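Local coordinates for DUF3992 domain-containing protein (Bacillus cereus, PDB 7A02) that builds the disulfide-linked pili that Bacillus endospores carry as appendages, its copies stacking along a helical fibre, at the interface of chains A and B. Residues are numbered along the deposited sequence; one frame, centred on the assembly and turned at random. Chains: chain A/B, DUF3992 domain-containing protein.

The interface of chains A and B. Residues chain A 18, 20, 46, 113, 115; chain B 17, 19-21, 114, 117.
A salt bridge anchors this contact between two subunits of the endospore pilus. A:Arg113, its chain extended from CG to NE, reaches tip to tip toward B:Asp21. NE of A:Arg113 donates to OD1 of B:Asp21 over 3.2 Å in a nearly straight bond (172° at H), entering on the syn lone pair and within the guanidinium plane. The guanidinium and carboxylate planes are 19° apart, with OD1 of B:Asp21 at the guanidinium edge. NH2 of A:Arg113 makes a weak hydrogen bond to the backbone O of B:Gln20 (3.4 Å).

Within chain B, the phenol OH of B:Tyr114 donates to the other carboxylate oxygen, OD2 of B:Asp21, at 3.1 Å from above the carboxylate plane, while OD2 lies in the plane of the tyrosine ring, at its edge. This bond would help to hold the carboxylate, which is thus gripped at both oxygens, and the same tyrosine also touches chain A.

Packing completes the patch. The guanidinium of A:Arg113 is sandwiched off-centre, with the amide NE2 of A:Gln20 lying 3.5 Å above one face and CB of B:Val19 over the other. A:Tyr46 and B:Tyr114 run antiparallel alongside one another, CD2 of the former against CE2 of the latter. CG2 of B:Val19 covers one face of the B:Tyr114 ring. B:Ser117, the C-terminal residue, fits between A:Tyr46, A:Ile18 and A:Thr115; CD1 of A:Ile18 approaches CA of B:Ser117 at 4.0 Å and also points toward B:Thr17.

The starts of strands 19-29 and 46-55 and the end of strand 104-114 of chain A, with adjoining loops, meet the start of strand 19-29, the end of strand 104-114 and the C-terminal residue of chain B, near where the N-terminal arms leave the β-rich bodies.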
ATOM      1  N   ILE A  18      19.825  21.681   9.676  1.00 50.29           N
ATOM      2  CA  ILE A  18      20.828  22.594   9.154  1.00 50.29           C
ATOM      3  C   ILE A  18      20.657  23.933   9.846  1.00 50.29           C
ATOM      4  O   ILE A  18      19.537  24.444   9.950  1.00 50.29           O
ATOM      5  CB  ILE A  18      20.702  22.743   7.635  1.00 50.29           C
ATOM      6  CG1 ILE A  18      20.961  21.406   6.967  1.00 50.29           C
ATOM      7  CG2 ILE A  18      21.679  23.763   7.118  1.00 50.29           C
ATOM      8  CD1 ILE A  18      20.611  21.406   5.529  1.00 50.29           C
ATOM      9  N   GLN A  20      22.439  28.023  10.678  1.00 46.77           N
ATOM     10  CA  GLN A  20      23.183  29.113  10.072  1.00 46.77           C
ATOM     11  C   GLN A  20      23.589  30.134  11.124  1.00 46.77           C
ATOM     12  O   GLN A  20      22.816  30.462  12.025  1.00 46.77           O
ATOM     13  CB  GLN A  20      22.361  29.801   8.998  1.00 46.77           C
ATOM     14  CG  GLN A  20      23.170  30.634   8.057  1.00 46.77           C
ATOM     15  CD  GLN A  20      22.334  31.192   6.947  1.00 46.77           C
ATOM     16  OE1 GLN A  20      21.140  31.406   7.111  1.00 46.77           O
ATOM     17  NE2 GLN A  20      22.951  31.428   5.803  1.00 46.77           N
ATOM     18  N   TYR A  46      29.806  25.343   4.973  1.00 48.62           N
ATOM     19  CA  TYR A  46      29.568  26.109   3.761  1.00 48.62           C
ATOM     20  C   TYR A  46      29.470  27.566   4.166  1.00 48.62           C
ATOM     21  O   TYR A  46      28.670  27.910   5.038  1.00 48.62           O
ATOM     22  CB  TYR A  46      28.287  25.657   3.064  1.00 48.62           C
ATOM     23  CG  TYR A  46      28.396  24.317   2.391  1.00 48.62           C
ATOM     24  CD1 TYR A  46      28.379  23.152   3.130  1.00 48.62           C
ATOM     25  CD2 TYR A  46      28.498  24.217   1.017  1.00 48.62           C
ATOM     26  CE1 TYR A  46      28.477  21.930   2.524  1.00 48.62           C
ATOM     27  CE2 TYR A  46      28.593  22.997   0.405  1.00 48.62           C
ATOM     28  CZ  TYR A  46      28.581  21.858   1.163  1.00 48.62           C
ATOM     29  OH  TYR A  46      28.679  20.633   0.558  1.00 48.62           O
ATOM     30  N   ARG A 113      26.976  27.853   7.289  1.00 45.37           N
ATOM     31  CA  ARG A 113      25.981  26.796   7.394  1.00 45.37           C
ATOM     32  C   ARG A 113      26.642  25.512   7.862  1.00 45.37           C
ATOM     33  O   ARG A 113      27.687  25.120   7.342  1.00 45.37           O
ATOM     34  CB  ARG A 113      25.301  26.540   6.057  1.00 45.37           C
ATOM     35  CG  ARG A 113      24.011  27.267   5.868  1.00 45.37           C
ATOM     36  CD  ARG A 113      23.540  27.115   4.444  1.00 45.37           C
ATOM     37  NE  ARG A 113      22.457  28.025   4.097  1.00 45.37           N
ATOM     38  CZ  ARG A 113      21.261  28.036   4.669  1.00 45.37           C
ATOM     39  NH1 ARG A 113      20.958  27.169   5.621  1.00 45.37           N
ATOM     40  NH2 ARG A 113      20.355  28.912   4.270  1.00 45.37           N
ATOM     41  N   THR A 115      25.322  21.422   9.145  1.00 57.48           N
ATOM     42  CA  THR A 115      24.213  20.486   9.315  1.00 57.48           C
ATOM     43  C   THR A 115      24.405  19.578  10.516  1.00 57.48           C
ATOM     44  O   THR A 115      24.266  18.364  10.416  1.00 57.48           O
ATOM     45  CB  THR A 115      24.037  19.666   8.042  1.00 57.48           C
ATOM     46  OG1 THR A 115      23.028  18.669   8.245  1.00 57.48           O
ATOM     47  CG2 THR A 115      25.352  19.006   7.634  1.00 57.48           C
TER
ATOM     48  N   THR B  17      19.078  18.209   0.897  1.00 57.90           N
ATOM     49  CA  THR B  17      18.279  19.418   0.907  1.00 57.90           C
ATOM     50  C   THR B  17      18.940  20.495   0.064  1.00 57.90           C
ATOM     51  O   THR B  17      20.151  20.486  -0.164  1.00 57.90           O
ATOM     52  CB  THR B  17      18.089  19.925   2.331  1.00 57.90           C
ATOM     53  OG1 THR B  17      19.367  20.250   2.877  1.00 57.90           O
ATOM     54  CG2 THR B  17      17.444  18.859   3.186  1.00 57.90           C
ATOM     55  N   VAL B  19      19.704  24.538  -0.410  1.00 46.35           N
ATOM     56  CA  VAL B  19      19.858  25.728   0.408  1.00 46.35           C
ATOM     57  C   VAL B  19      20.234  26.903  -0.480  1.00 46.35           C
ATOM     58  O   VAL B  19      20.743  26.739  -1.591  1.00 46.35           O
ATOM     59  CB  VAL B  19      20.902  25.531   1.517  1.00 46.35           C
ATOM     60  CG1 VAL B  19      20.478  24.414   2.435  1.00 46.35           C
ATOM     61  CG2 VAL B  19      22.230  25.216   0.915  1.00 46.35           C
ATOM     62  N   GLN B  20      19.969  28.102   0.034  1.00 46.77           N
ATOM     63  CA  GLN B  20      20.136  29.341  -0.707  1.00 46.77           C
ATOM     64  C   GLN B  20      20.878  30.370   0.132  1.00 46.77           C
ATOM     65  O   GLN B  20      20.640  30.503   1.333  1.00 46.77           O
ATOM     66  CB  GLN B  20      18.794  29.910  -1.125  1.00 46.77           C
ATOM     67  CG  GLN B  20      18.880  30.923  -2.220  1.00 46.77           C
ATOM     68  CD  GLN B  20      17.525  31.364  -2.679  1.00 46.77           C
ATOM     69  OE1 GLN B  20      16.568  31.340  -1.916  1.00 46.77           O
ATOM     70  NE2 GLN B  20      17.428  31.766  -3.934  1.00 46.77           N
ATOM     71  N   ASP B  21      21.769  31.106  -0.526  1.00 48.80           N
ATOM     72  CA  ASP B  21      22.568  32.159   0.081  1.00 48.80           C
ATOM     73  C   ASP B  21      22.439  33.415  -0.767  1.00 48.80           C
ATOM     74  O   ASP B  21      21.924  33.375  -1.881  1.00 48.80           O
ATOM     75  CB  ASP B  21      24.036  31.751   0.199  1.00 48.80           C
ATOM     76  CG  ASP B  21      24.274  30.739   1.295  1.00 48.80           C
ATOM     77  OD1 ASP B  21      23.291  30.236   1.868  1.00 48.80           O
ATOM     78  OD2 ASP B  21      25.448  30.439   1.587  1.00 48.80           O
ATOM     79  N   TYR B 114      22.513  25.759  -3.761  1.00 48.28           N
ATOM     80  CA  TYR B 114      23.270  24.523  -3.873  1.00 48.28           C
ATOM     81  C   TYR B 114      22.588  23.444  -3.050  1.00 48.28           C
ATOM     82  O   TYR B 114      22.078  23.705  -1.958  1.00 48.28           O
ATOM     83  CB  TYR B 114      24.736  24.687  -3.457  1.00 48.28           C
ATOM     84  CG  TYR B 114      24.974  25.406  -2.160  1.00 48.28           C
ATOM     85  CD1 TYR B 114      24.873  26.778  -2.077  1.00 48.28           C
ATOM     86  CD2 TYR B 114      25.333  24.711  -1.024  1.00 48.28           C
ATOM     87  CE1 TYR B 114      25.095  27.433  -0.902  1.00 48.28           C
ATOM     88  CE2 TYR B 114      25.562  25.360   0.156  1.00 48.28           C
ATOM     89  CZ  TYR B 114      25.439  26.720   0.212  1.00 48.28           C
ATOM     90  OH  TYR B 114      25.665  27.378   1.393  1.00 48.28           O
ATOM     91  N   SER B 117      24.003  21.124   1.593  1.00 59.13           N
ATOM     92  CA  SER B 117      23.722  21.241   3.009  1.00 59.13           C
ATOM     93  C   SER B 117      23.501  22.693   3.375  1.00 59.13           C
ATOM     94  O   SER B 117      24.449  23.389   3.734  1.00 59.13           O
ATOM     95  CB  SER B 117      24.866  20.677   3.838  1.00 59.13           C
ATOM     96  OG  SER B 117      25.930  21.605   3.900  1.00 59.13           O
TER